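Local coordinates for lamina-associated polypeptide 2 isoforms alpha/zeta (PDB 2V0X), which forms a homodimer through a coiled-coil domain as a component of the nuclear lamina, and probably binds lamin A and DNA, at residues R52-V57 / Y114-S119; L40-E45 / D175-S180. The protein carries 2 engineered substitutions. All blocks are in the same frame, centred on the assembly; numbering follows the deposited sequence. Where two conformers were deposited one is given.

How the contacts relate
From the N terminus the chain enters contact 2 first, on helix 35-46, then runs through an extended segment, 52-57, into contact 1. After helices 66-72 and 79-87 it starts the long helix 100-146, whose residues 114-119 close contact 1. The return helix 152-196 then brings 175-180 against 40-45 and closes contact 2, so contact 1 is nested inside the larger loop. Together they fasten the N-terminal part of the domain onto the hairpin of two long helices, with centres 12 Å apart. Selenomethionine M179 bridges them, its methyl CE packing on A116 and S119 and its selenium lying beside P55.

Contact 1 (R52-V57 / Y114-S119); sequences RQLPSV and YEAAAS
L54 and V57 reach from the extended loop 52-57 onto helix 100-146, where L54 lies against E115 and A116 and V57 covers S119. One methyl of L54 does most of the work. Its CD1 comes within 3.4 Å of the backbone N of A116, rests 3.8 Å from A116 CB, and has the aliphatic stem of E115 alongside, at 3.7 Å from E115 CB. With CG anti to the backbone N (chi1 -169°) and the rest of the chain extended, E115 runs past the leucine in the opposite direction and brings its carboxylate to the loop. There a water accepts from L54 N and donates to E115 OE1.

One helical turn on, V57 sets CG2 at 3.8 Å from S119 CB, with CG1 slightly farther from the same carbon. The S119 hydroxyl is turned back along its own helix: OG is anti to the carbonyl carbon (chi1 -54°) and gives its proton to E115 O at 2.8 Å, tilted 31° from the carbonyl plane. S119 N binds the same oxygen from the opposite face, so two donors grip it. A second water donates both to P55 O and, at 2.6 Å, to S119 OG.

C182 of helix 152-196 also touches L54, and S180 of the second subunit hydrogen-bonds A117 O farther round this helix. The direct contact is therefore apolar, a leucine methyl laid on the E115 stem and A116, and a valine on the CB of S119, while polar exchange between loop and helix passes through water. One side chain, S119, shows both habits at once, its CB packing on the valine and its hydroxyl engaged as donor to the helix and acceptor from the solvent bridge.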
ATOM      1  N   ARG B  52       5.109 -13.624  -7.826  1.00 48.02           N
ATOM      2  CA  ARG B  52       5.835 -12.923  -8.882  1.00 51.79           C
ATOM      3  C   ARG B  52       6.561 -11.686  -8.352  1.00 50.02           C
ATOM      4  O   ARG B  52       6.163 -11.087  -7.354  1.00 50.62           O
ATOM      5  CB  ARG B  52       4.872 -12.544 -10.024  1.00 60.07           C
ATOM      6  CG  ARG B  52       5.309 -11.357 -10.891  1.00 70.33           C
ATOM      7  CD  ARG B  52       4.592 -11.309 -12.245  1.00 66.48           C
ATOM      8  NE  ARG B  52       3.176 -11.680 -12.175  1.00 61.52           N
ATOM      9  CZ  ARG B  52       2.219 -10.948 -11.610  1.00 57.71           C
ATOM     10  NH1 ARG B  52       2.501  -9.777 -11.044  1.00 45.11           N
ATOM     11  NH2 ARG B  52       0.964 -11.389 -11.622  1.00 61.20           N
ATOM     12  N   GLN B  53       7.661 -11.353  -9.009  1.00 48.93           N
ATOM     13  CA  GLN B  53       8.484 -10.208  -8.649  1.00 48.90           C
ATOM     14  C   GLN B  53       7.695  -8.914  -8.837  1.00 47.69           C
ATOM     15  O   GLN B  53       6.908  -8.788  -9.772  1.00 49.73           O
ATOM     16  CB  GLN B  53       9.732 -10.200  -9.530  1.00 50.90           C
ATOM     17  CG  GLN B  53      10.830  -9.281  -9.082  1.00 56.72           C
ATOM     18  CD  GLN B  53      12.149  -9.638  -9.727  1.00 59.83           C
ATOM     19  OE1 GLN B  53      13.110 -10.002  -9.044  1.00 64.46           O
ATOM     20  NE2 GLN B  53      12.191  -9.586 -11.050  1.00 64.99           N
ATOM     21  N   LEU B  54       7.938  -7.951  -7.961  1.00 43.89           N
ATOM     22  CA  LEU B  54       7.250  -6.668  -8.011  1.00 43.63           C
ATOM     23  C   LEU B  54       7.797  -5.679  -9.038  1.00 41.41           C
ATOM     24  O   LEU B  54       9.007  -5.565  -9.207  1.00 42.11           O
ATOM     25  CB  LEU B  54       7.314  -6.018  -6.632  1.00 45.37           C
ATOM     26  CG  LEU B  54       6.639  -6.822  -5.516  1.00 49.36           C
ATOM     27  CD1 LEU B  54       6.914  -6.190  -4.173  1.00 50.80           C
ATOM     28  CD2 LEU B  54       5.164  -6.903  -5.786  1.00 49.45           C
ATOM     29  N   PRO B  55       6.911  -4.965  -9.756  1.00 37.97           N
ATOM     30  CA  PRO B  55       7.382  -3.980 -10.746  1.00 35.79           C
ATOM     31  C   PRO B  55       8.097  -2.832 -10.027  1.00 33.97           C
ATOM     32  O   PRO B  55       7.775  -2.502  -8.880  1.00 33.28           O
ATOM     33  CB  PRO B  55       6.087  -3.502 -11.407  1.00 35.29           C
ATOM     34  CG  PRO B  55       5.057  -3.731 -10.367  1.00 36.10           C
ATOM     35  CD  PRO B  55       5.445  -5.084  -9.806  1.00 36.76           C
ATOM     36  N   SER B  56       9.083  -2.250 -10.689  1.00 31.86           N
ATOM     37  CA  SER B  56       9.857  -1.161 -10.119  1.00 32.59           C
ATOM     38  C   SER B  56       9.152   0.191 -10.254  1.00 38.50           C
ATOM     39  O   SER B  56       8.383   0.425 -11.188  1.00 40.63           O
ATOM     40  CB  SER B  56      11.228  -1.095 -10.814  1.00 27.83           C
ATOM     41  OG  SER B  56      12.019  -0.035 -10.310  1.00 35.74           O
ATOM     42  N   VAL B  57       9.412   1.074  -9.298  1.00 38.51           N
ATOM     43  CA  VAL B  57       8.842   2.422  -9.315  1.00 35.87           C
ATOM     44  C   VAL B  57       9.991   3.428  -9.343  1.00 34.15           C
ATOM     45  O   VAL B  57       9.756   4.627  -9.406  1.00 36.38           O
ATOM     46  CB  VAL B  57       7.982   2.712  -8.046  1.00 35.94           C
ATOM     47  CG1 VAL B  57       6.646   2.004  -8.112  1.00 35.17           C
ATOM     48  CG2 VAL B  57       8.736   2.319  -6.807  1.00 36.81           C
ATOM     49  N   TYR B 114       6.419  -5.906   2.228  1.00 23.76           N
ATOM     50  CA  TYR B 114       7.095  -4.685   2.626  1.00 23.09           C
ATOM     51  C   TYR B 114       7.450  -3.850   1.406  1.00 24.82           C
ATOM     52  O   TYR B 114       7.197  -2.641   1.364  1.00 28.99           O
ATOM     53  CB  TYR B 114       8.366  -5.001   3.423  1.00 20.82           C
ATOM     54  CG  TYR B 114       9.044  -3.791   4.034  1.00 20.47           C
ATOM     55  CD1 TYR B 114       8.951  -3.541   5.395  1.00 21.29           C
ATOM     56  CD2 TYR B 114       9.786  -2.900   3.250  1.00 20.54           C
ATOM     57  CE1 TYR B 114       9.574  -2.443   5.973  1.00 22.18           C
ATOM     58  CE2 TYR B 114      10.416  -1.773   3.823  1.00 18.42           C
ATOM     59  CZ  TYR B 114      10.304  -1.560   5.188  1.00 19.10           C
ATOM     60  OH  TYR B 114      10.909  -0.487   5.795  1.00 27.08           O
ATOM     61  N   GLU B 115       8.021  -4.519   0.413  1.00 23.57           N
ATOM     62  CA  GLU B 115       8.468  -3.853  -0.797  1.00 24.28           C
ATOM     63  C   GLU B 115       7.310  -3.234  -1.580  1.00 24.71           C
ATOM     64  O   GLU B 115       7.428  -2.124  -2.062  1.00 29.73           O
ATOM     65  CB  GLU B 115       9.261  -4.826  -1.680  1.00 26.57           C
ATOM     66  CG  GLU B 115       9.973  -4.117  -2.812  1.00 32.78           C
ATOM     67  CD  GLU B 115      10.572  -5.048  -3.839  1.00 47.41           C
ATOM     68  OE1 GLU B 115      10.879  -6.206  -3.483  1.00 45.41           O
ATOM     69  OE2 GLU B 115      10.733  -4.618  -5.003  1.00 51.08           O
ATOM     70  N   ALA B 116       6.205  -3.963  -1.717  1.00 21.55           N
ATOM     71  CA  ALA B 116       5.034  -3.447  -2.424  1.00 20.18           C
ATOM     72  C   ALA B 116       4.512  -2.191  -1.717  1.00 24.04           C
ATOM     73  O   ALA B 116       4.184  -1.193  -2.370  1.00 30.22           O
ATOM     74  CB  ALA B 116       3.928  -4.523  -2.506  1.00 18.85           C
ATOM     75  N   ALA B 117       4.485  -2.227  -0.383  1.00 21.64           N
ATOM     76  CA  ALA B 117       4.033  -1.094   0.436  1.00 19.91           C
ATOM     77  C   ALA B 117       4.965   0.117   0.316  1.00 23.15           C
ATOM     78  O   ALA B 117       4.511   1.273   0.246  1.00 26.50           O
ATOM     79  CB  ALA B 117       3.949  -1.519   1.901  1.00 18.43           C
ATOM     80  N   ALA B 118       6.273  -0.147   0.345  1.00 20.62           N
ATOM     81  CA  ALA B 118       7.264   0.909   0.237  1.00 19.16           C
ATOM     82  C   ALA B 118       7.108   1.624  -1.113  1.00 20.14           C
ATOM     83  O   ALA B 118       7.273   2.853  -1.207  1.00 25.11           O
ATOM     84  CB  ALA B 118       8.672   0.320   0.360  1.00 19.52           C
ATOM     85  N   SER B 119       6.838   0.846  -2.157  1.00 18.90           N
ATOM     86  CA  SER B 119       6.643   1.385  -3.497  1.00 20.66           C
ATOM     87  C   SER B 119       5.404   2.281  -3.527  1.00 23.89           C
ATOM     88  O   SER B 119       5.419   3.338  -4.137  1.00 28.25           O
ATOM     89  CB  SER B 119       6.477   0.246  -4.510  1.00 22.42           C
ATOM     90  OG  SER B 119       7.559  -0.648  -4.412  1.00 26.98           O
TER
HETATM   91  O   HOH W   1      10.147  -7.980  -5.539  1.00 43.93           O
HETATM   92  O   HOH W   2       8.701  -1.869  -6.371  1.00 70.95           O

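Contact 2 (L40-E45 / D175-S180); sequences LKVVEE and DEVRMS
V42 and V43 pack on V177 and R178 where the segments 40-45 and 175-180 run in roughly the same direction, their axes 9.0 Å apart and crossing at -32°, with the CA atoms of V42 and R178 the nearest pair. V42 has a branch for each partner. CG1 meets V177 CG1 at 4.0 Å, whereas CG2, anti to the backbone N, lies 3.8 Å from R178 NE and 4.0 Å from R178 CA. V43 approaches V177 at about a right angle, with V43 CG2 at 3.9 Å from V177 CG1. That one methyl of V177 thus serves both valines, because its chi1 of 167° carries CG1 away from the backbone N and into the interface.

R178 closes the side of this valine cluster. Its chain leaves the helix with CG anti to the backbone N and bends at chi3 (-64°), bringing the guanidinium obliquely past V42 CG2. The valine methyl meets the guanidinium nitrogens NE and NH2 as well as R178 CB and CA, a van der Waals contact, while the charge is directed to acids nearby: R178 NH1 makes a long salt bridge of 3.6 Å with D175 OD1, and R178 NE a weak, long pairing with E46. The other carboxylate oxygen of D175 is bound by the Y61 hydroxyl.

Beyond the interface, this part of helix 152-196 is covered on further sides: I123 of helix 100-146 touches D175 and E176, while L121 of the second subunit packs on V177 and A120 of that subunit on S180. Helix 35-46 thus lies along helix 152-196, one of the two long helices, at a shallow angle, close to where the two subunits meet in the dimer.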
ATOM      1  N   LEU B  40     -10.943  -2.977 -10.850  1.00 49.48           N
ATOM      2  CA  LEU B  40     -11.124  -4.417 -10.677  1.00 50.70           C
ATOM      3  C   LEU B  40     -10.245  -5.223 -11.627  1.00 52.21           C
ATOM      4  O   LEU B  40      -9.691  -6.258 -11.242  1.00 55.03           O
ATOM      5  CB  LEU B  40     -12.586  -4.805 -10.881  1.00 52.00           C
ATOM      6  CG  LEU B  40     -13.484  -4.846  -9.639  1.00 56.06           C
ATOM      7  CD1 LEU B  40     -13.307  -3.593  -8.782  1.00 55.48           C
ATOM      8  CD2 LEU B  40     -14.937  -5.014 -10.077  1.00 57.71           C
ATOM      9  N   LYS B  41     -10.126  -4.756 -12.869  1.00 51.98           N
ATOM     10  CA  LYS B  41      -9.301  -5.426 -13.868  1.00 53.55           C
ATOM     11  C   LYS B  41      -7.851  -5.520 -13.403  1.00 53.11           C
ATOM     12  O   LYS B  41      -7.260  -6.598 -13.428  1.00 55.08           O
ATOM     13  CB  LYS B  41      -9.342  -4.691 -15.213  1.00 60.39           C
ATOM     14  CG  LYS B  41     -10.598  -4.916 -16.028  1.00 76.51           C
ATOM     15  CD  LYS B  41     -10.510  -4.185 -17.364  1.00 89.75           C
ATOM     16  CE  LYS B  41     -11.746  -4.431 -18.218  1.00 93.27           C
ATOM     17  NZ  LYS B  41     -11.952  -5.877 -18.516  1.00 82.96           N
ATOM     18  N   VAL B  42      -7.271  -4.386 -13.011  1.00 48.73           N
ATOM     19  CA  VAL B  42      -5.889  -4.379 -12.552  1.00 45.18           C
ATOM     20  C   VAL B  42      -5.667  -5.311 -11.356  1.00 43.57           C
ATOM     21  O   VAL B  42      -4.722  -6.096 -11.364  1.00 44.08           O
ATOM     22  CB  VAL B  42      -5.337  -2.930 -12.299  1.00 43.81           C
ATOM     23  CG1 VAL B  42      -6.396  -2.043 -11.729  1.00 43.96           C
ATOM     24  CG2 VAL B  42      -4.129  -2.963 -11.372  1.00 43.51           C
ATOM     25  N   VAL B  43      -6.549  -5.260 -10.361  1.00 40.76           N
ATOM     26  CA  VAL B  43      -6.415  -6.131  -9.199  1.00 39.38           C
ATOM     27  C   VAL B  43      -6.456  -7.600  -9.650  1.00 43.12           C
ATOM     28  O   VAL B  43      -5.565  -8.380  -9.311  1.00 47.30           O
ATOM     29  CB  VAL B  43      -7.517  -5.846  -8.133  1.00 36.86           C
ATOM     30  CG1 VAL B  43      -7.438  -6.840  -7.000  1.00 37.07           C
ATOM     31  CG2 VAL B  43      -7.372  -4.423  -7.579  1.00 35.26           C
ATOM     32  N   GLU B  44      -7.429  -7.946 -10.496  1.00 44.53           N
ATOM     33  CA  GLU B  44      -7.570  -9.318 -10.986  1.00 47.31           C
ATOM     34  C   GLU B  44      -6.384  -9.792 -11.838  1.00 49.96           C
ATOM     35  O   GLU B  44      -6.007 -10.969 -11.777  1.00 52.79           O
ATOM     36  CB  GLU B  44      -8.871  -9.477 -11.766  1.00 50.73           C
ATOM     37  CG  GLU B  44      -9.176 -10.911 -12.182  1.00 65.66           C
ATOM     38  CD  GLU B  44     -10.372 -11.020 -13.110  1.00 73.94           C
ATOM     39  OE1 GLU B  44     -11.167 -10.055 -13.196  1.00 59.29           O
ATOM     40  OE2 GLU B  44     -10.515 -12.078 -13.761  1.00 82.70           O
ATOM     41  N   GLU B  45      -5.797  -8.889 -12.620  1.00 49.71           N
ATOM     42  CA  GLU B  45      -4.646  -9.233 -13.455  1.00 49.99           C
ATOM     43  C   GLU B  45      -3.449  -9.619 -12.600  1.00 50.80           C
ATOM     44  O   GLU B  45      -2.740 -10.577 -12.920  1.00 54.37           O
ATOM     45  CB  GLU B  45      -4.244  -8.068 -14.360  1.00 52.59           C
ATOM     46  CG  GLU B  45      -5.223  -7.779 -15.485  1.00 87.14           C
ATOM     47  CD  GLU B  45      -4.856  -6.529 -16.268  1.00117.05           C
ATOM     48  OE1 GLU B  45      -3.759  -6.499 -16.868  1.00134.57           O
ATOM     49  OE2 GLU B  45      -5.665  -5.576 -16.282  1.00117.40           O
ATOM     50  N   ASP B 175      -1.426   3.159 -10.224  1.00 24.86           N
ATOM     51  CA  ASP B 175      -0.182   2.494  -9.828  1.00 23.86           C
ATOM     52  C   ASP B 175      -0.252   2.086  -8.331  1.00 25.34           C
ATOM     53  O   ASP B 175       0.232   1.019  -7.952  1.00 26.27           O
ATOM     54  CB  ASP B 175       1.016   3.398 -10.129  1.00 25.86           C
ATOM     55  CG  ASP B 175       1.302   3.503 -11.642  1.00 33.18           C
ATOM     56  OD1 ASP B 175       0.961   2.571 -12.399  1.00 34.10           O
ATOM     57  OD2 ASP B 175       1.850   4.523 -12.084  1.00 34.66           O
ATOM     58  N   GLU B 176      -0.897   2.917  -7.507  0.50 25.61           N
ATOM     59  CA  GLU B 176      -1.055   2.631  -6.072  0.50 25.24           C
ATOM     60  C   GLU B 176      -1.942   1.395  -5.912  0.50 25.08           C
ATOM     61  O   GLU B 176      -1.657   0.504  -5.102  0.50 25.87           O
ATOM     62  CB  GLU B 176      -1.707   3.815  -5.341  0.50 24.10           C
ATOM     63  CG  GLU B 176      -0.939   5.112  -5.459  0.50 27.44           C
ATOM     64  CD  GLU B 176      -1.595   6.286  -4.744  0.50 34.72           C
ATOM     65  OE1 GLU B 176      -2.784   6.574  -4.998  0.50 41.26           O
ATOM     66  OE2 GLU B 176      -0.901   6.944  -3.948  0.50 44.40           O
ATOM     67  N   VAL B 177      -2.996   1.336  -6.719  1.00 23.87           N
ATOM     68  CA  VAL B 177      -3.933   0.209  -6.699  1.00 25.03           C
ATOM     69  C   VAL B 177      -3.162  -1.074  -7.072  1.00 25.30           C
ATOM     70  O   VAL B 177      -3.338  -2.122  -6.458  1.00 25.78           O
ATOM     71  CB  VAL B 177      -5.110   0.442  -7.717  1.00 25.03           C
ATOM     72  CG1 VAL B 177      -5.922  -0.867  -7.948  1.00 24.53           C
ATOM     73  CG2 VAL B 177      -6.065   1.523  -7.190  1.00 24.15           C
ATOM     74  N   ARG B 178      -2.302  -0.970  -8.078  1.00 27.27           N
ATOM     75  CA  ARG B 178      -1.484  -2.105  -8.529  1.00 28.54           C
ATOM     76  C   ARG B 178      -0.546  -2.597  -7.416  1.00 26.75           C
ATOM     77  O   ARG B 178      -0.469  -3.793  -7.139  1.00 28.20           O
ATOM     78  CB  ARG B 178      -0.664  -1.713  -9.777  1.00 32.00           C
ATOM     79  CG  ARG B 178       0.169  -2.858 -10.344  1.00 50.61           C
ATOM     80  CD  ARG B 178       0.588  -2.604 -11.780  1.00 73.12           C
ATOM     81  NE  ARG B 178      -0.565  -2.529 -12.673  1.00 84.80           N
ATOM     82  CZ  ARG B 178      -0.721  -1.608 -13.620  1.00 83.26           C
ATOM     83  NH1 ARG B 178       0.202  -0.670 -13.804  1.00 68.19           N
ATOM     84  NH2 ARG B 178      -1.802  -1.633 -14.392  1.00 87.08           N
HETATM   85  N   MSE B 179       0.176  -1.672  -6.790  1.00 27.08           N
HETATM   86  CA  MSE B 179       1.079  -2.021  -5.699  1.00 28.17           C
HETATM   87  C   MSE B 179       0.331  -2.677  -4.534  1.00 27.34           C
HETATM   88  O   MSE B 179       0.826  -3.645  -3.936  1.00 27.77           O
HETATM   89  CB  MSE B 179       1.866  -0.797  -5.215  1.00 31.39           C
HETATM   90  CG  MSE B 179       2.888  -0.234  -6.226  1.00 37.21           C
HETATM   91 SE   MSE B 179       4.002  -1.612  -7.096  1.00 45.29          SE
HETATM   92  CE  MSE B 179       4.513  -2.602  -5.575  1.00 46.49           C
ATOM     93  N   SER B 180      -0.861  -2.161  -4.222  1.00 27.92           N
ATOM     94  CA  SER B 180      -1.691  -2.709  -3.147  1.00 27.19           C
ATOM     95  C   SER B 180      -2.144  -4.135  -3.481  1.00 26.92           C
ATOM     96  O   SER B 180      -2.174  -4.996  -2.608  1.00 30.25           O
ATOM     97  CB  SER B 180      -2.934  -1.832  -2.909  1.00 30.55           C
ATOM     98  OG  SER B 180      -2.581  -0.562  -2.376  1.00 38.90           O
TER